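Local coordinates for fusolin (PDB 4OW5), which probably acts on chitin as a lytic polysaccharide monooxygenase, enhances the virulence of entomopoxviruses and crystallises in vivo into viral spindles, at residues 27-32 against 36-41; 46-51 against 99-104; 67-72 against 106-111; 87-90 against 95-98; 90-95 against 210-215. All blocks are in the same frame, centred on the assembly; numbering follows the deposited sequence.

Contact 1 of 5, residues 27-32 against 36-41; sequences SGIPDP and AAYQNV
Ile29 and Tyr38 make the tight half of this short-range contact. The terminal CD1 of Ile29 is pressed against the root of the tyrosine side chain, 3.5 Å from Tyr38 CB and 3.6 Å from Tyr38 CD2, and the two side chains cross at about a right angle. With CG anti to the backbone N (chi1 -177°), Tyr38 brings CB and the near side of its ring against the methyl, which meets the ring obliquely. Phe20 packs on both residues, and the tyrosine hydroxyl is hydrogen-bonded to Pro24 O beyond the segments.

The loop containing Ile29 runs directly into helix 32-47, with Asp31 as N-cap: its OD2 takes the backbone N of Cys34, a residue tied by a disulfide to Cys14 of helix 10-17. The first helical turn then closes in the usual way, Ala36 N donating to Pro32 O at 2.9 Å, while Ala36 CB rests 3.4 Å from Pro32 O.

Packing is looser toward solvent. Ser27 is exposed and its side chain turns from the helix. Gln39, its chain extended beyond CG, brings NE2 no nearer than 3.8 Å to Ser27 N. Both polar ends find their stronger partner in Asp25: Gln39 NE2 bonds to its carbonyl O, Ser27 OG to its carboxylate OD1.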
# COMPACT_ATOMS: atom_id res chain seq x y z
N SER A 27 1.86 -17.95 -22.68
CA SER A 27 3.20 -17.51 -22.27
C SER A 27 3.59 -16.13 -22.89
O SER A 27 4.54 -15.55 -22.46
CB SER A 27 4.24 -18.56 -22.67
OG SER A 27 4.23 -18.70 -24.08
N GLY A 28 2.85 -15.64 -23.87
CA GLY A 28 3.08 -14.33 -24.46
C GLY A 28 2.35 -13.22 -23.73
O GLY A 28 2.47 -12.04 -24.09
N ILE A 29 1.57 -13.56 -22.69
CA ILE A 29 0.83 -12.55 -21.93
C ILE A 29 1.81 -11.86 -20.95
O ILE A 29 2.41 -12.53 -20.11
CB ILE A 29 -0.38 -13.16 -21.20
CG1 ILE A 29 -1.36 -13.77 -22.22
CG2 ILE A 29 -1.08 -12.09 -20.35
CD1 ILE A 29 -2.31 -14.77 -21.64
N PRO A 30 1.95 -10.53 -21.01
CA PRO A 30 2.94 -9.85 -20.15
C PRO A 30 2.50 -9.62 -18.69
O PRO A 30 3.33 -9.74 -17.80
CB PRO A 30 3.15 -8.53 -20.86
CG PRO A 30 1.93 -8.28 -21.54
CD PRO A 30 1.38 -9.58 -21.99
N ASP A 31 1.25 -9.27 -18.43
CA ASP A 31 0.81 -9.02 -17.06
C ASP A 31 0.70 -10.38 -16.33
O ASP A 31 0.09 -11.30 -16.88
CB ASP A 31 -0.51 -8.25 -17.02
CG ASP A 31 -0.96 -7.97 -15.61
OD1 ASP A 31 -0.48 -6.98 -15.03
OD2 ASP A 31 -1.71 -8.80 -15.06
N PRO A 32 1.38 -10.57 -15.19
CA PRO A 32 1.35 -11.89 -14.53
C PRO A 32 -0.06 -12.37 -14.15
O PRO A 32 -0.30 -13.57 -14.18
CB PRO A 32 2.19 -11.69 -13.26
CG PRO A 32 2.97 -10.46 -13.48
CD PRO A 32 2.26 -9.62 -14.47
N ALA A 36 -1.82 -15.62 -15.50
CA ALA A 36 -2.31 -16.64 -14.56
C ALA A 36 -3.78 -16.97 -14.80
O ALA A 36 -4.14 -18.13 -14.71
CB ALA A 36 -2.15 -16.16 -13.12
N ALA A 37 -4.62 -15.96 -15.06
CA ALA A 37 -6.06 -16.16 -15.34
C ALA A 37 -6.22 -17.04 -16.57
O ALA A 37 -6.95 -18.03 -16.56
CB ALA A 37 -6.75 -14.82 -15.54
N TYR A 38 -5.47 -16.70 -17.65
CA TYR A 38 -5.47 -17.45 -18.89
C TYR A 38 -5.06 -18.91 -18.64
O TYR A 38 -5.76 -19.85 -19.02
CB TYR A 38 -4.53 -16.78 -19.91
CG TYR A 38 -4.52 -17.45 -21.26
CD1 TYR A 38 -3.85 -18.66 -21.46
CD2 TYR A 38 -5.17 -16.88 -22.35
CE1 TYR A 38 -3.83 -19.27 -22.72
CE2 TYR A 38 -5.16 -17.48 -23.60
CZ TYR A 38 -4.44 -18.65 -23.79
OH TYR A 38 -4.45 -19.22 -25.02
N GLN A 39 -3.93 -19.07 -18.00
CA GLN A 39 -3.34 -20.39 -17.74
C GLN A 39 -4.17 -21.24 -16.79
O GLN A 39 -4.18 -22.46 -16.94
CB GLN A 39 -1.90 -20.26 -17.27
CG GLN A 39 -1.04 -19.81 -18.46
CD GLN A 39 0.42 -19.55 -18.20
OE1 GLN A 39 0.90 -19.58 -17.06
NE2 GLN A 39 1.17 -19.33 -19.26
N ASN A 40 -4.94 -20.64 -15.89
CA ASN A 40 -5.80 -21.44 -15.04
C ASN A 40 -6.88 -22.12 -15.88
O ASN A 40 -7.14 -23.32 -15.72
CB ASN A 40 -6.47 -20.61 -13.93
CG ASN A 40 -5.97 -20.95 -12.56
OD1 ASN A 40 -4.82 -21.33 -12.38
ND2 ASN A 40 -6.84 -20.96 -11.58
N VAL A 41 -7.48 -21.38 -16.80
CA VAL A 41 -8.53 -21.95 -17.65
C VAL A 41 -7.91 -22.95 -18.62
O VAL A 41 -8.44 -24.04 -18.78
CB VAL A 41 -9.31 -20.86 -18.38
CG1 VAL A 41 -10.28 -21.48 -19.39
CG2 VAL A 41 -10.06 -19.99 -17.37

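Contact 2 of 5, residues 46-51 against 99-104; sequences LQQGGT and TWRIRP
At the Schellman motif that ends helix 32-47, Gln48 reaches across to Trp100 and Arg101, neighbours in the type I beta turn from Thr99 to Ile102. A single carbonyl oxygen carries the contact. Gln48 OE1 accepts from Trp100 NE1 at 2.8 Å, with an N-H...O angle of 156°, and from Arg101 NH1 at 3.2 Å along a more bent path. The two donors come from opposite faces of the amide. The oxygen sits at the edge of the indole and in its plane, yet NE1 stands well above the amide plane; NH1, by contrast, lies nearly in line with the C=O bond.

Gln48 is the first residue past the helix. Gly49, at positive phi, is the C-prime residue of the motif and donates its N to Leu46 O at 3.2 Å; the Gln48 side chain, extended beyond CG, reaches the turn.

On the opposing side the two donor side chains lie against each other. Trp100 adopts the rotamer with CG between the backbone N and the carbonyl carbon (chi1 73°), while Arg101 folds back over the indole: its CG lies 3.6 Å above the ring plane, over the centre. Trp100 CZ2 in turn lies 3.4 Å from the plane of the guanidinium, and that group is turned within 8° of the Gln48 amide. The indole also rests on Gln54 and Ala58 of helix 52-64. Gln48 and Arg101 themselves are exposed at the protein surface.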
# COMPACT_ATOMS: atom_id res chain seq x y z
N LEU A 46 -7.15 -28.85 -19.84
CA LEU A 46 -6.19 -29.94 -20.07
C LEU A 46 -6.37 -31.03 -19.03
O LEU A 46 -6.27 -32.19 -19.36
CB LEU A 46 -4.73 -29.46 -20.04
CG LEU A 46 -4.25 -28.61 -21.24
CD1 LEU A 46 -2.84 -28.17 -21.02
CD2 LEU A 46 -4.33 -29.37 -22.56
N GLN A 47 -6.61 -30.65 -17.76
CA GLN A 47 -6.83 -31.60 -16.67
C GLN A 47 -8.08 -32.42 -16.91
O GLN A 47 -8.13 -33.56 -16.50
CB GLN A 47 -6.95 -30.87 -15.31
CG GLN A 47 -5.60 -30.38 -14.79
CD GLN A 47 -4.70 -31.47 -14.24
OE1 GLN A 47 -5.06 -32.65 -14.18
NE2 GLN A 47 -3.51 -31.09 -13.83
N GLN A 48 -9.10 -31.83 -17.54
CA GLN A 48 -10.38 -32.50 -17.80
C GLN A 48 -10.37 -33.29 -19.15
O GLN A 48 -11.43 -33.69 -19.63
CB GLN A 48 -11.53 -31.50 -17.79
CG GLN A 48 -11.83 -30.92 -16.41
CD GLN A 48 -13.00 -29.98 -16.40
OE1 GLN A 48 -13.80 -29.93 -17.35
NE2 GLN A 48 -13.19 -29.26 -15.30
N GLY A 49 -9.20 -33.50 -19.75
CA GLY A 49 -9.09 -34.27 -20.98
C GLY A 49 -9.16 -33.53 -22.31
O GLY A 49 -9.04 -34.17 -23.36
N GLY A 50 -9.32 -32.20 -22.28
CA GLY A 50 -9.33 -31.43 -23.51
C GLY A 50 -7.98 -31.36 -24.21
O GLY A 50 -6.93 -31.50 -23.58
N THR A 51 -8.01 -31.14 -25.53
CA THR A 51 -6.81 -30.96 -26.33
C THR A 51 -6.23 -29.56 -26.11
O THR A 51 -6.91 -28.70 -25.54
CB THR A 51 -7.13 -31.15 -27.85
OG1 THR A 51 -8.09 -30.17 -28.25
CG2 THR A 51 -7.64 -32.56 -28.18
N THR A 99 -18.50 -22.91 -17.14
CA THR A 99 -18.60 -24.12 -17.96
C THR A 99 -17.90 -23.98 -19.29
O THR A 99 -18.53 -23.53 -20.25
CB THR A 99 -20.10 -24.41 -18.18
OG1 THR A 99 -20.76 -23.23 -18.64
CG2 THR A 99 -20.79 -24.86 -16.92
N TRP A 100 -16.67 -24.44 -19.40
CA TRP A 100 -15.91 -24.26 -20.64
C TRP A 100 -16.57 -24.94 -21.86
O TRP A 100 -16.42 -24.43 -22.96
CB TRP A 100 -14.46 -24.75 -20.50
CG TRP A 100 -14.25 -26.23 -20.45
CD1 TRP A 100 -14.13 -27.00 -19.33
CD2 TRP A 100 -13.96 -27.10 -21.56
NE1 TRP A 100 -13.84 -28.30 -19.67
CE2 TRP A 100 -13.74 -28.39 -21.03
CE3 TRP A 100 -13.89 -26.92 -22.95
CZ2 TRP A 100 -13.42 -29.49 -21.85
CZ3 TRP A 100 -13.52 -27.99 -23.74
CH2 TRP A 100 -13.35 -29.27 -23.20
N ARG A 101 -17.34 -26.01 -21.65
CA ARG A 101 -17.99 -26.72 -22.76
C ARG A 101 -19.23 -26.05 -23.28
O ARG A 101 -19.61 -26.35 -24.41
CB ARG A 101 -18.37 -28.16 -22.32
CG ARG A 101 -17.19 -29.06 -22.10
CD ARG A 101 -17.62 -30.47 -21.77
NE ARG A 101 -16.50 -31.31 -21.33
CZ ARG A 101 -15.95 -31.29 -20.11
NH1 ARG A 101 -16.40 -30.44 -19.18
NH2 ARG A 101 -14.94 -32.09 -19.81
N ILE A 102 -19.87 -25.16 -22.50
CA ILE A 102 -21.15 -24.52 -22.85
C ILE A 102 -20.96 -23.03 -23.07
O ILE A 102 -20.60 -22.29 -22.15
CB ILE A 102 -22.20 -24.79 -21.74
CG1 ILE A 102 -22.36 -26.30 -21.49
CG2 ILE A 102 -23.55 -24.18 -22.10
CD1 ILE A 102 -23.00 -26.65 -20.14
N ARG A 103 -21.31 -22.58 -24.28
CA ARG A 103 -21.15 -21.21 -24.72
C ARG A 103 -22.42 -20.64 -25.33
O ARG A 103 -22.91 -21.22 -26.30
CB ARG A 103 -20.09 -21.15 -25.78
CG ARG A 103 -18.74 -21.38 -25.27
CD ARG A 103 -17.80 -21.44 -26.43
NE ARG A 103 -16.43 -21.62 -25.97
CZ ARG A 103 -15.39 -21.77 -26.77
NH1 ARG A 103 -15.54 -21.75 -28.09
NH2 ARG A 103 -14.19 -21.92 -26.27
N PRO A 104 -22.93 -19.50 -24.88
CA PRO A 104 -22.51 -18.71 -23.71
C PRO A 104 -22.79 -19.48 -22.39
O PRO A 104 -23.60 -20.41 -22.40
CB PRO A 104 -23.32 -17.42 -23.85
CG PRO A 104 -24.52 -17.78 -24.66
CD PRO A 104 -24.15 -18.94 -25.52

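Contact 3 of 5, residues 67-72 against 106-111; sequences NEYAAL and GDKTGM
Close behind the metal site that His1 and His144 form in this protein, a histidine brace of the lytic polysaccharide monooxygenase kind, Lys108 lies across Tyr69 and delivers its ammonium to Glu68. Here the site holds no metal. Glu68 OE1 is hydrogen-bonded to His1 NE2, which is consistent with Glu68 being a second-shell residue of the metal site, and its main chain and carboxylate both engage the lysine.

Lys108 NZ donates to Glu68 O at 2.9 Å, tilted 31° from the carbonyl plane. It also reaches the carboxylate through a water, 2.7 Å from Lys108 NZ and 2.7 Å from Glu68 OE2, and a second water lies 3.0 Å from Lys108 NZ beside Ala70 O. Phe105 O is a further partner of the buried ammonium. Such a set of oxygens would be expected to stabilise its positive charge.

On the way there the aliphatic chain uses the tyrosine as a floor. Lys108 CD stands 3.6 Å from the centroid of the Tyr69 ring, only 10° off the normal, a CH-pi contact; the chain bends at its last torsion (chi4 120°), carrying NZ off the ring toward Glu68 O. Met111 comes to the ring edge, with CG 3.3 Å from Tyr69 OH, and that hydroxyl is itself hydrogen-bonded to Met62 O. Just before the lysine, Asp107 forms an Asx turn, its OD1 accepting from Thr109 N at 2.9 Å.

Strand 70-72, which follows Tyr69, pairs antiparallel with strand 223-234, while Met111 packs on helix 52-64 and on Cys14 of helix 10-17.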
# COMPACT_ATOMS: atom_id res chain seq x y z
N ASN A 67 -16.80 -8.10 -23.44
CA ASN A 67 -18.05 -7.35 -23.45
C ASN A 67 -19.24 -8.27 -23.09
O ASN A 67 -20.37 -7.80 -23.10
CB ASN A 67 -18.23 -6.68 -24.83
CG ASN A 67 -18.50 -7.67 -25.95
OD1 ASN A 67 -18.32 -8.89 -25.80
ND2 ASN A 67 -18.87 -7.18 -27.09
N GLU A 68 -18.99 -9.58 -22.81
CA GLU A 68 -20.05 -10.53 -22.48
C GLU A 68 -19.77 -11.24 -21.14
O GLU A 68 -19.94 -12.45 -21.01
CB GLU A 68 -20.27 -11.54 -23.63
CG GLU A 68 -21.64 -12.19 -23.59
CD GLU A 68 -21.94 -13.08 -24.78
OE1 GLU A 68 -22.71 -12.65 -25.66
OE2 GLU A 68 -21.34 -14.17 -24.86
N TYR A 69 -19.43 -10.46 -20.12
CA TYR A 69 -19.28 -10.98 -18.77
C TYR A 69 -20.64 -10.82 -18.17
O TYR A 69 -20.93 -9.83 -17.49
CB TYR A 69 -18.16 -10.27 -17.99
CG TYR A 69 -16.81 -10.91 -18.20
CD1 TYR A 69 -16.27 -11.03 -19.47
CD2 TYR A 69 -16.06 -11.35 -17.12
CE1 TYR A 69 -15.07 -11.69 -19.68
CE2 TYR A 69 -14.81 -11.92 -17.31
CZ TYR A 69 -14.33 -12.14 -18.59
OH TYR A 69 -13.11 -12.73 -18.79
N ALA A 70 -21.52 -11.73 -18.58
CA ALA A 70 -22.95 -11.65 -18.32
C ALA A 70 -23.55 -12.89 -17.73
O ALA A 70 -23.02 -14.00 -17.87
CB ALA A 70 -23.65 -11.36 -19.64
N ALA A 71 -24.72 -12.68 -17.12
CA ALA A 71 -25.57 -13.71 -16.51
C ALA A 71 -27.03 -13.33 -16.72
O ALA A 71 -27.39 -12.15 -16.71
CB ALA A 71 -25.27 -13.84 -15.03
N LEU A 72 -27.86 -14.33 -16.94
CA LEU A 72 -29.30 -14.12 -17.21
C LEU A 72 -30.06 -14.30 -15.92
O LEU A 72 -30.05 -15.39 -15.36
CB LEU A 72 -29.80 -15.11 -18.28
CG LEU A 72 -29.00 -15.12 -19.58
CD1 LEU A 72 -29.54 -16.17 -20.53
CD2 LEU A 72 -28.95 -13.74 -20.23
N GLY A 106 -19.46 -19.89 -21.29
CA GLY A 106 -18.12 -20.48 -21.24
C GLY A 106 -17.59 -20.54 -19.82
O GLY A 106 -18.37 -20.51 -18.87
N ASP A 107 -16.26 -20.55 -19.69
CA ASP A 107 -15.57 -20.53 -18.40
C ASP A 107 -14.71 -19.26 -18.32
O ASP A 107 -13.75 -19.12 -19.08
CB ASP A 107 -14.73 -21.78 -18.19
CG ASP A 107 -14.12 -21.88 -16.80
OD1 ASP A 107 -13.82 -20.81 -16.20
OD2 ASP A 107 -13.93 -23.00 -16.32
N LYS A 108 -15.06 -18.34 -17.42
CA LYS A 108 -14.31 -17.09 -17.24
C LYS A 108 -13.72 -17.02 -15.83
O LYS A 108 -13.25 -15.96 -15.42
CB LYS A 108 -15.20 -15.88 -17.51
CG LYS A 108 -15.67 -15.82 -18.98
CD LYS A 108 -16.79 -14.86 -19.12
CE LYS A 108 -17.27 -14.67 -20.53
NZ LYS A 108 -18.70 -15.05 -20.62
N THR A 109 -13.66 -18.16 -15.14
CA THR A 109 -13.21 -18.28 -13.75
C THR A 109 -11.76 -17.93 -13.50
O THR A 109 -11.44 -17.66 -12.35
CB THR A 109 -13.48 -19.64 -13.15
OG1 THR A 109 -12.80 -20.64 -13.90
CG2 THR A 109 -14.95 -19.93 -13.07
N GLY A 110 -10.92 -17.83 -14.53
CA GLY A 110 -9.55 -17.37 -14.35
C GLY A 110 -9.54 -15.95 -13.82
O GLY A 110 -8.66 -15.58 -13.04
N MET A 111 -10.58 -15.15 -14.14
CA MET A 111 -10.67 -13.77 -13.69
C MET A 111 -10.98 -13.65 -12.20
O MET A 111 -10.87 -12.55 -11.67
CB MET A 111 -11.70 -12.99 -14.54
CG MET A 111 -11.25 -12.85 -16.02
SD MET A 111 -9.70 -11.90 -16.18
CE MET A 111 -9.20 -12.30 -17.87
O HOH W 1 -19.66 -15.29 -23.12
O HOH W 2 -20.09 -14.36 -18.08

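Contact 4 of 5, residues 87-90 against 95-98; sequences VVPN and AHAT
The imidazole of His96 has Pro89 over one face and polar groups at its edge. Pro89 CD stands 3.8 Å from the ring centroid, almost on the normal, a CH-pi contact, and Pro89 CG lies 3.7 Å from His96 NE2. Both residues belong to the long loop that follows helix 80-87, in the mainly helical and loop region between strands 2-6 and 120-123 of this lytic polysaccharide monooxygenase fold. The chain doubles back here: Ala95 and His96 both take left-handed backbone angles, and a chi1 of -164°, which swings CG away from the histidine's own N, directs the ring onto the proline.

At the edge, Asn90 OD1 sits near the ring plane, 3.2 Å from His96 CD2. It is also near His96 NE2, but the angle is too poor for a hydrogen bond, and the amide and ring planes are 60° apart. At the end of helix 80-87, Val87 O approaches His96 CB, and Val88 packs CG1 loosely toward the backbone of Ala95. Val88 and Ala95 both rest on Tyr226 of strand 223-234, so the inner side of the doubled loop faces the sheet.

Two waters bridge the ring to residues 87-90. One links His96 NE2 with Asn90 OD1; the other lies in the ring plane, 2.9 Å from His96 ND1, and donates to Val87 O at 2.7 Å.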
# COMPACT_ATOMS: atom_id res chain seq x y z
N VAL A 87 -28.12 -16.18 -9.60
CA VAL A 87 -27.63 -15.66 -10.88
C VAL A 87 -26.12 -15.51 -10.83
O VAL A 87 -25.42 -16.06 -11.69
CB VAL A 87 -28.35 -14.33 -11.24
CG1 VAL A 87 -27.97 -13.85 -12.63
CG2 VAL A 87 -29.85 -14.49 -11.12
N VAL A 88 -25.61 -14.79 -9.83
CA VAL A 88 -24.16 -14.63 -9.60
C VAL A 88 -23.87 -14.96 -8.11
O VAL A 88 -23.52 -14.07 -7.32
CB VAL A 88 -23.63 -13.23 -10.02
CG1 VAL A 88 -22.10 -13.20 -9.99
CG2 VAL A 88 -24.17 -12.86 -11.39
N PRO A 89 -24.02 -16.25 -7.74
CA PRO A 89 -23.76 -16.65 -6.36
C PRO A 89 -22.28 -16.64 -6.01
O PRO A 89 -21.93 -16.40 -4.86
CB PRO A 89 -24.36 -18.05 -6.29
CG PRO A 89 -24.27 -18.58 -7.67
CD PRO A 89 -24.52 -17.38 -8.54
N ASN A 90 -21.40 -16.90 -6.99
CA ASN A 90 -19.97 -16.90 -6.75
C ASN A 90 -19.27 -16.68 -8.10
O ASN A 90 -19.97 -16.48 -9.09
CB ASN A 90 -19.57 -18.20 -6.04
CG ASN A 90 -20.24 -19.41 -6.61
OD1 ASN A 90 -20.13 -19.69 -7.81
ND2 ASN A 90 -21.01 -20.12 -5.81
N ALA A 95 -18.72 -13.24 -13.78
CA ALA A 95 -20.18 -13.20 -13.89
C ALA A 95 -20.76 -14.64 -13.84
O ALA A 95 -21.71 -14.98 -14.55
CB ALA A 95 -20.59 -12.48 -15.16
N HIS A 96 -20.17 -15.49 -12.98
CA HIS A 96 -20.58 -16.88 -12.76
C HIS A 96 -20.57 -17.72 -14.06
O HIS A 96 -21.40 -18.62 -14.21
CB HIS A 96 -21.97 -16.94 -12.06
CG HIS A 96 -22.29 -18.28 -11.47
ND1 HIS A 96 -23.40 -19.02 -11.88
CD2 HIS A 96 -21.60 -19.02 -10.57
CE1 HIS A 96 -23.37 -20.16 -11.20
NE2 HIS A 96 -22.31 -20.21 -10.40
N ALA A 97 -19.63 -17.47 -14.96
CA ALA A 97 -19.44 -18.29 -16.16
C ALA A 97 -18.45 -19.38 -15.79
O ALA A 97 -17.27 -19.11 -15.65
CB ALA A 97 -18.93 -17.45 -17.29
N THR A 98 -18.92 -20.59 -15.55
CA THR A 98 -18.06 -21.65 -15.03
C THR A 98 -18.01 -22.93 -15.90
O THR A 98 -17.53 -23.95 -15.40
CB THR A 98 -18.57 -22.05 -13.61
OG1 THR A 98 -19.81 -22.74 -13.76
CG2 THR A 98 -18.76 -20.86 -12.67
O HOH W 3 -25.58 -18.00 -13.51
O HOH W 4 -20.35 -22.39 -9.01

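Contact 5 of 5, residues 90-95 against 210-215; sequences NYLCAA and VLYVRW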
# COMPACT_ATOMS: atom_id res chain seq x y z
N ASN A 90 -21.40 -16.90 -6.99
CA ASN A 90 -19.97 -16.90 -6.75
C ASN A 90 -19.27 -16.68 -8.10
O ASN A 90 -19.97 -16.48 -9.09
CB ASN A 90 -19.57 -18.20 -6.04
CG ASN A 90 -20.24 -19.41 -6.61
OD1 ASN A 90 -20.13 -19.69 -7.81
ND2 ASN A 90 -21.01 -20.12 -5.81
N TYR A 91 -17.94 -16.59 -8.12
CA TYR A 91 -17.17 -16.27 -9.34
C TYR A 91 -17.70 -14.94 -9.90
O TYR A 91 -18.09 -14.82 -11.07
CB TYR A 91 -17.26 -17.40 -10.37
CG TYR A 91 -16.51 -18.64 -9.95
CD1 TYR A 91 -15.13 -18.64 -9.84
CD2 TYR A 91 -17.19 -19.80 -9.57
CE1 TYR A 91 -14.43 -19.79 -9.51
CE2 TYR A 91 -16.50 -20.93 -9.13
CZ TYR A 91 -15.11 -20.93 -9.14
OH TYR A 91 -14.38 -22.05 -8.82
N LEU A 92 -17.74 -13.93 -9.02
CA LEU A 92 -18.29 -12.63 -9.34
C LEU A 92 -17.56 -11.92 -10.48
O LEU A 92 -18.23 -11.26 -11.27
CB LEU A 92 -18.33 -11.72 -8.10
CG LEU A 92 -19.61 -11.80 -7.26
CD1 LEU A 92 -19.75 -13.17 -6.60
CD2 LEU A 92 -19.63 -10.70 -6.20
N CYS A 93 -16.21 -12.00 -10.57
CA CYS A 93 -15.51 -11.30 -11.64
C CYS A 93 -15.66 -12.03 -12.99
O CYS A 93 -15.30 -11.44 -14.00
CB CYS A 93 -14.05 -11.08 -11.28
SG CYS A 93 -13.79 -10.09 -9.77
N ALA A 94 -16.11 -13.30 -12.98
CA ALA A 94 -16.41 -14.08 -14.18
C ALA A 94 -17.89 -13.98 -14.56
O ALA A 94 -18.30 -14.63 -15.52
CB ALA A 94 -16.06 -15.52 -13.93
N ALA A 95 -18.72 -13.24 -13.78
CA ALA A 95 -20.18 -13.20 -13.89
C ALA A 95 -20.76 -14.64 -13.84
O ALA A 95 -21.71 -14.98 -14.55
CB ALA A 95 -20.59 -12.48 -15.16
N VAL A 210 -11.54 -3.17 -5.01
CA VAL A 210 -12.29 -3.56 -6.18
C VAL A 210 -13.58 -2.77 -6.21
O VAL A 210 -14.24 -2.57 -5.18
CB VAL A 210 -12.54 -5.12 -6.24
CG1 VAL A 210 -13.66 -5.50 -7.23
CG2 VAL A 210 -11.27 -5.87 -6.56
N LEU A 211 -13.92 -2.30 -7.41
CA LEU A 211 -15.20 -1.69 -7.73
C LEU A 211 -15.93 -2.73 -8.57
O LEU A 211 -15.30 -3.34 -9.44
CB LEU A 211 -15.06 -0.35 -8.47
CG LEU A 211 -14.43 0.76 -7.62
CD1 LEU A 211 -14.11 1.98 -8.41
CD2 LEU A 211 -15.32 1.14 -6.47
N TYR A 212 -17.16 -3.05 -8.21
CA TYR A 212 -17.98 -4.02 -8.92
C TYR A 212 -19.15 -3.30 -9.58
O TYR A 212 -19.86 -2.56 -8.92
CB TYR A 212 -18.48 -5.08 -7.96
CG TYR A 212 -18.98 -6.36 -8.61
CD1 TYR A 212 -18.19 -7.07 -9.52
CD2 TYR A 212 -20.24 -6.86 -8.31
CE1 TYR A 212 -18.63 -8.25 -10.08
CE2 TYR A 212 -20.67 -8.08 -8.83
CZ TYR A 212 -19.88 -8.76 -9.73
OH TYR A 212 -20.29 -9.98 -10.18
N VAL A 213 -19.29 -3.45 -10.89
CA VAL A 213 -20.32 -2.77 -11.68
C VAL A 213 -21.23 -3.80 -12.32
O VAL A 213 -20.77 -4.72 -13.02
CB VAL A 213 -19.71 -1.86 -12.77
CG1 VAL A 213 -20.80 -1.19 -13.62
CG2 VAL A 213 -18.82 -0.79 -12.15
N ARG A 214 -22.53 -3.59 -12.11
CA ARG A 214 -23.60 -4.37 -12.66
C ARG A 214 -24.39 -3.49 -13.63
O ARG A 214 -24.86 -2.43 -13.22
CB ARG A 214 -24.52 -4.85 -11.55
CG ARG A 214 -25.67 -5.70 -12.08
CD ARG A 214 -26.62 -6.01 -10.97
NE ARG A 214 -27.77 -6.79 -11.43
CZ ARG A 214 -28.97 -6.81 -10.85
NH1 ARG A 214 -29.20 -6.08 -9.76
NH2 ARG A 214 -29.93 -7.56 -11.34
N TRP A 215 -24.53 -3.90 -14.88
CA TRP A 215 -25.33 -3.21 -15.89
C TRP A 215 -26.47 -4.15 -16.21
O TRP A 215 -26.25 -5.22 -16.79
CB TRP A 215 -24.53 -2.83 -17.14
CG TRP A 215 -25.37 -2.20 -18.21
CD1 TRP A 215 -26.42 -1.34 -18.05
CD2 TRP A 215 -25.18 -2.32 -19.63
NE1 TRP A 215 -26.91 -0.95 -19.27
CE2 TRP A 215 -26.17 -1.54 -20.26
CE3 TRP A 215 -24.27 -3.02 -20.43
CZ2 TRP A 215 -26.30 -1.47 -21.65
CZ3 TRP A 215 -24.39 -2.95 -21.81
CH2 TRP A 215 -25.41 -2.19 -22.41
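Tyr212 rises from strand 209-217 toward Leu92, its CG trans to the main-chain N (chi1 -162°); CB and CG stand clear of Leu92, and the far half of the ring does the touching. CE1 is 3.3 Å from Leu92 O. On the other ring edge, CE2 meets the methyl Leu92 CD2 at 3.9 Å. CZ packs against Leu92 CB at 3.7 Å, the leucine side chain lying roughly perpendicular to that of the tyrosine.

This is where the loop after helix 80-87 is laid on the beta-sandwich core of the domain, which has a fibronectin type III fold. The attachment is covalent as well: Cys93, next in sequence, forms a disulfide with Cys228 of strand 223-234, the antiparallel neighbour of 209-217, and Tyr212 packs on Cys228.

At the tip, Tyr212 OH donates to Leu92 O at 2.7 Å. The bond meets the carbonyl from the side, with a C=O...O angle of 115° and the hydroxyl tilted 32° from the carbonyl plane. The same hydroxyl lies 3.3 Å from Leu92 CB. Leu92 O also accepts weakly from Ala95 N at 3.2 Å.

From the N terminus, contact 1 closes first, a short loop at the start of helix 32-47, and is complete before contact 2 opens at the end of the same helix. Contact 2 spans residues 46 to 104, and contact 3, opening at 67 and closing at 111, crosses it. Contact 4 is nested inside both. Contact 5 shares Asn90 and Ala95 with contact 4 but runs on to strand 209-217, crossing contacts 2 and 3 and tying the loop region to the sheet. Backbone pairs join neighbours: Thr99 with Gly106 between contacts 2 and 3, Ala97 with Lys108 between 3 and 4. Ala37 packs on Gly110, linking contact 1 to contact 3.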